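Alpha-galactosidase (Lactobacillus brevis, PDB 3MI6) probably hydrolyses terminal, non-reducing alpha-D-galactose residues from alpha-D-galactosides such as galactose oligosaccharides, galactomannans and galactolipids, as a family 36 glycoside hydrolase. Local coordinates at residues D[446-455]-D[481-491]. Numbering follows the deposited sequence.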
loop_
_atom_site.group_PDB
_atom_site.type_symbol
_atom_site.label_atom_id
_atom_site.label_comp_id
_atom_site.label_asym_id
_atom_site.label_seq_id
_atom_site.Cartn_x
_atom_site.Cartn_y
_atom_site.Cartn_z
ATOM N N GLN D 446 -29.065 -35.654 -5.249
ATOM C CA GLN D 446 -29.605 -36.042 -3.941
ATOM C C GLN D 446 -30.325 -34.879 -3.221
ATOM O O GLN D 446 -30.290 -33.721 -3.661
ATOM C CB GLN D 446 -28.492 -36.574 -3.046
ATOM C CG GLN D 446 -27.649 -35.489 -2.384
ATOM C CD GLN D 446 -26.255 -35.977 -1.969
ATOM O OE1 GLN D 446 -25.721 -35.552 -0.942
ATOM N NE2 GLN D 446 -25.657 -36.863 -2.780
ATOM N N PHE D 447 -30.985 -35.194 -2.112
ATOM C CA PHE D 447 -31.729 -34.195 -1.352
ATOM C C PHE D 447 -31.500 -34.450 0.116
ATOM O O PHE D 447 -30.915 -35.472 0.468
ATOM C CB PHE D 447 -33.212 -34.307 -1.674
ATOM C CG PHE D 447 -33.503 -34.145 -3.122
ATOM C CD1 PHE D 447 -33.350 -35.217 -3.986
ATOM C CD2 PHE D 447 -33.883 -32.911 -3.628
ATOM C CE1 PHE D 447 -33.587 -35.067 -5.320
ATOM C CE2 PHE D 447 -34.127 -32.753 -4.961
ATOM C CZ PHE D 447 -33.984 -33.832 -5.812
ATOM N N VAL D 448 -31.955 -33.543 0.977
ATOM C CA VAL D 448 -31.634 -33.676 2.390
ATOM C C VAL D 448 -32.821 -34.096 3.262
ATOM O O VAL D 448 -33.947 -33.652 3.054
ATOM C CB VAL D 448 -30.848 -32.436 2.948
ATOM C CG1 VAL D 448 -30.599 -31.402 1.866
ATOM C CG2 VAL D 448 -31.553 -31.820 4.115
ATOM N N LEU D 449 -32.559 -34.993 4.212
ATOM C CA LEU D 449 -33.567 -35.446 5.175
ATOM C C LEU D 449 -33.903 -34.372 6.184
ATOM O O LEU D 449 -33.031 -33.655 6.645
ATOM C CB LEU D 449 -33.047 -36.642 5.965
ATOM C CG LEU D 449 -32.734 -37.879 5.149
ATOM C CD1 LEU D 449 -32.014 -38.910 6.006
ATOM C CD2 LEU D 449 -34.038 -38.405 4.577
ATOM N N ASP D 450 -35.163 -34.289 6.568
ATOM C CA ASP D 450 -35.528 -33.370 7.637
ATOM C C ASP D 450 -35.023 -33.816 9.022
ATOM O O ASP D 450 -35.740 -34.436 9.798
ATOM C CB ASP D 450 -37.034 -33.164 7.650
ATOM C CG ASP D 450 -37.453 -32.113 8.617
ATOM O OD1 ASP D 450 -36.605 -31.690 9.419
ATOM O OD2 ASP D 450 -38.629 -31.705 8.580
HETATM N N MSE D 451 -33.779 -33.481 9.323
HETATM C CA MSE D 451 -33.174 -33.784 10.618
HETATM C C MSE D 451 -33.893 -33.127 11.783
HETATM O O MSE D 451 -33.562 -33.371 12.936
HETATM C CB MSE D 451 -31.716 -33.315 10.639
HETATM C CG MSE D 451 -30.810 -34.004 9.631
HETATM SE SE MSE D 451 -30.636 -35.922 9.981
HETATM C CE MSE D 451 -29.910 -35.837 11.786
ATOM N N ALA D 452 -34.849 -32.261 11.482
ATOM C CA ALA D 452 -35.574 -31.554 12.523
ATOM C C ALA D 452 -36.574 -32.490 13.186
ATOM O O ALA D 452 -37.078 -32.199 14.269
ATOM C CB ALA D 452 -36.280 -30.342 11.949
ATOM N N ARG D 453 -36.853 -33.616 12.533
ATOM C CA ARG D 453 -37.795 -34.602 13.053
ATOM C C ARG D 453 -37.086 -35.661 13.882
ATOM O O ARG D 453 -36.186 -36.343 13.393
ATOM C CB ARG D 453 -38.525 -35.291 11.907
ATOM C CG ARG D 453 -39.258 -34.370 10.979
ATOM C CD ARG D 453 -39.399 -35.018 9.622
ATOM N NE ARG D 453 -40.516 -34.450 8.882
ATOM C CZ ARG D 453 -41.670 -35.077 8.675
ATOM N NH1 ARG D 453 -41.858 -36.307 9.141
ATOM N NH2 ARG D 453 -42.634 -34.474 7.990
ATOM N N PRO D 454 -37.493 -35.805 15.143
ATOM C CA PRO D 454 -36.913 -36.834 16.007
ATOM C C PRO D 454 -37.157 -38.259 15.505
ATOM O O PRO D 454 -36.434 -39.165 15.897
ATOM C CB PRO D 454 -37.606 -36.589 17.350
ATOM C CG PRO D 454 -37.946 -35.140 17.320
ATOM C CD PRO D 454 -38.303 -34.836 15.897
ATOM N N GLU D 455 -38.148 -38.474 14.652
ATOM C CA GLU D 455 -38.322 -39.813 14.100
ATOM C C GLU D 455 -37.160 -40.134 13.165
ATOM O O GLU D 455 -36.724 -41.275 13.060
ATOM C CB GLU D 455 -39.693 -39.998 13.408
ATOM C CG GLU D 455 -39.988 -39.091 12.202
ATOM C CD GLU D 455 -40.837 -37.848 12.547
ATOM O OE1 GLU D 455 -40.694 -37.289 13.669
ATOM O OE2 GLU D 455 -41.641 -37.423 11.680
ATOM N N ASN D 481 -22.655 -33.962 1.426
ATOM C CA ASN D 481 -22.214 -33.531 0.100
ATOM C C ASN D 481 -23.102 -32.589 -0.727
ATOM O O ASN D 481 -22.858 -32.402 -1.914
ATOM C CB ASN D 481 -21.883 -34.757 -0.754
ATOM C CG ASN D 481 -20.584 -35.416 -0.347
ATOM O OD1 ASN D 481 -20.528 -36.629 -0.102
ATOM N ND2 ASN D 481 -19.527 -34.617 -0.258
ATOM N N ARG D 482 -24.127 -31.997 -0.134
ATOM C CA ARG D 482 -24.819 -30.922 -0.829
ATOM C C ARG D 482 -25.363 -29.892 0.144
ATOM O O ARG D 482 -25.378 -30.122 1.342
ATOM C CB ARG D 482 -25.952 -31.455 -1.692
ATOM C CG ARG D 482 -27.129 -31.957 -0.905
ATOM C CD ARG D 482 -28.353 -31.921 -1.732
ATOM N NE ARG D 482 -28.905 -30.577 -1.821
ATOM C CZ ARG D 482 -29.970 -30.267 -2.555
ATOM N NH1 ARG D 482 -30.577 -31.211 -3.264
ATOM N NH2 ARG D 482 -30.431 -29.023 -2.593
ATOM N N TYR D 483 -25.799 -28.754 -0.378
ATOM C CA TYR D 483 -26.411 -27.718 0.451
ATOM C C TYR D 483 -27.941 -27.733 0.311
ATOM O O TYR D 483 -28.462 -27.855 -0.790
ATOM C CB TYR D 483 -25.824 -26.331 0.130
ATOM C CG TYR D 483 -24.372 -26.200 0.522
ATOM C CD1 TYR D 483 -23.963 -26.466 1.825
ATOM C CD2 TYR D 483 -23.400 -25.802 -0.411
ATOM C CE1 TYR D 483 -22.630 -26.347 2.197
ATOM C CE2 TYR D 483 -22.069 -25.681 -0.051
ATOM C CZ TYR D 483 -21.683 -25.956 1.261
ATOM O OH TYR D 483 -20.353 -25.845 1.649
ATOM N N ALA D 484 -28.657 -27.636 1.427
ATOM C CA ALA D 484 -30.117 -27.692 1.350
ATOM C C ALA D 484 -30.690 -26.542 0.519
ATOM O O ALA D 484 -30.078 -25.483 0.358
ATOM C CB ALA D 484 -30.775 -27.764 2.737
ATOM N N THR D 485 -31.879 -26.788 -0.009
ATOM C CA THR D 485 -32.501 -25.945 -1.007
ATOM C C THR D 485 -34.029 -26.071 -0.782
ATOM O O THR D 485 -34.502 -27.080 -0.214
ATOM C CB THR D 485 -32.012 -26.413 -2.410
ATOM O OG1 THR D 485 -31.423 -25.321 -3.110
ATOM C CG2 THR D 485 -33.107 -27.012 -3.237
ATOM N N GLU D 486 -34.792 -25.047 -1.167
ATOM C CA GLU D 486 -36.238 -25.028 -0.898
ATOM C C GLU D 486 -36.598 -25.481 0.504
ATOM O O GLU D 486 -37.302 -26.453 0.662
ATOM C CB GLU D 486 -36.987 -25.931 -1.873
ATOM C CG GLU D 486 -36.949 -25.462 -3.298
ATOM C CD GLU D 486 -35.993 -26.269 -4.121
ATOM O OE1 GLU D 486 -35.591 -27.353 -3.651
ATOM O OE2 GLU D 486 -35.640 -25.824 -5.235
HETATM N N MSE D 487 -36.138 -24.764 1.514
HETATM C CA MSE D 487 -36.312 -25.195 2.899
HETATM C C MSE D 487 -37.730 -25.179 3.478
HETATM O O MSE D 487 -38.392 -24.139 3.554
HETATM C CB MSE D 487 -35.389 -24.405 3.803
HETATM C CG MSE D 487 -34.094 -25.138 4.055
HETATM SE SE MSE D 487 -32.716 -23.916 4.658
HETATM C CE MSE D 487 -31.298 -24.513 3.428
ATOM N N PHE D 488 -38.182 -26.347 3.912
ATOM C CA PHE D 488 -39.479 -26.455 4.543
ATOM C C PHE D 488 -39.538 -27.704 5.402
ATOM O O PHE D 488 -38.927 -28.713 5.086
ATOM C CB PHE D 488 -40.595 -26.462 3.493
ATOM C CG PHE D 488 -41.972 -26.230 4.069
ATOM C CD1 PHE D 488 -42.794 -27.302 4.398
ATOM C CD2 PHE D 488 -42.442 -24.942 4.281
ATOM C CE1 PHE D 488 -44.063 -27.095 4.928
ATOM C CE2 PHE D 488 -43.692 -24.727 4.805
ATOM C CZ PHE D 488 -44.514 -25.812 5.132
ATOM N N SER D 489 -40.265 -27.624 6.505
ATOM C CA SER D 489 -40.504 -28.783 7.339
ATOM C C SER D 489 -42.001 -28.854 7.603
ATOM O O SER D 489 -42.595 -27.889 8.081
ATOM C CB SER D 489 -39.735 -28.649 8.655
ATOM O OG SER D 489 -39.940 -29.766 9.505
ATOM N N SER D 490 -42.615 -29.982 7.272
ATOM C CA SER D 490 -44.032 -30.184 7.578
ATOM C C SER D 490 -44.236 -30.421 9.077
ATOM O O SER D 490 -45.340 -30.279 9.605
ATOM C CB SER D 490 -44.608 -31.337 6.755
ATOM O OG SER D 490 -43.764 -32.477 6.789
ATOM N N ARG D 491 -43.148 -30.769 9.755
ATOM C CA ARG D 491 -43.152 -31.027 11.188
ATOM C C ARG D 491 -43.313 -29.745 11.988
ATOM O O ARG D 491 -43.643 -29.774 13.171
ATOM C CB ARG D 491 -41.841 -31.709 11.581
ATOM C CG ARG D 491 -41.628 -31.857 13.074
ATOM C CD ARG D 491 -42.767 -32.659 13.686
ATOM N NE ARG D 491 -42.555 -32.867 15.114
ATOM C CZ ARG D 491 -42.101 -33.998 15.640
ATOM N NH1 ARG D 491 -41.818 -35.025 14.841
ATOM N NH2 ARG D 491 -41.939 -34.105 16.957
#
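One guanidinium group, that of Arg482, holds three backbone carbonyls: NH1 reaches across to Gln446 O (2.6 Å) and also bonds Thr441 O, while NE and NH2 grip Tyr483 O side-on, each at 2.9 Å. The bend at chi3 (-79°) brings NE and NH2 against this next carbonyl, and the bonds to Gln446 and Tyr483 lie in the guanidinium plane. Val448 CG1 covers one guanidinium face and also packs on Ala484 CB (3.7 Å). A lysine in place of Arg482 would probably lose the flat multiple grip and leave some of these carbonyls without a donor. At the other end, the hydroxyl of Ser489 donates to the syn lone pair of Asp450 OD2 (2.5 Å), to which Arg453 NE also gives a weak hydrogen bond within a salt bridge. Arg491 brings NH1 to Glu455 OE1 (2.8 Å), carboxylate and guanidinium nearly coplanar, while Pro454 CD lies over a guanidinium face. The contact joins the loop after barrel strand 475-478, including Asn481, a predicted substrate-binding residue, to strand 447-448 and the start of helix 454-471. Near the predicted sugar site neutral carbonyls meet the charge of Arg482; farther along, Asp450 and Glu455 carboxylates probably offset those of Arg453 and Arg491.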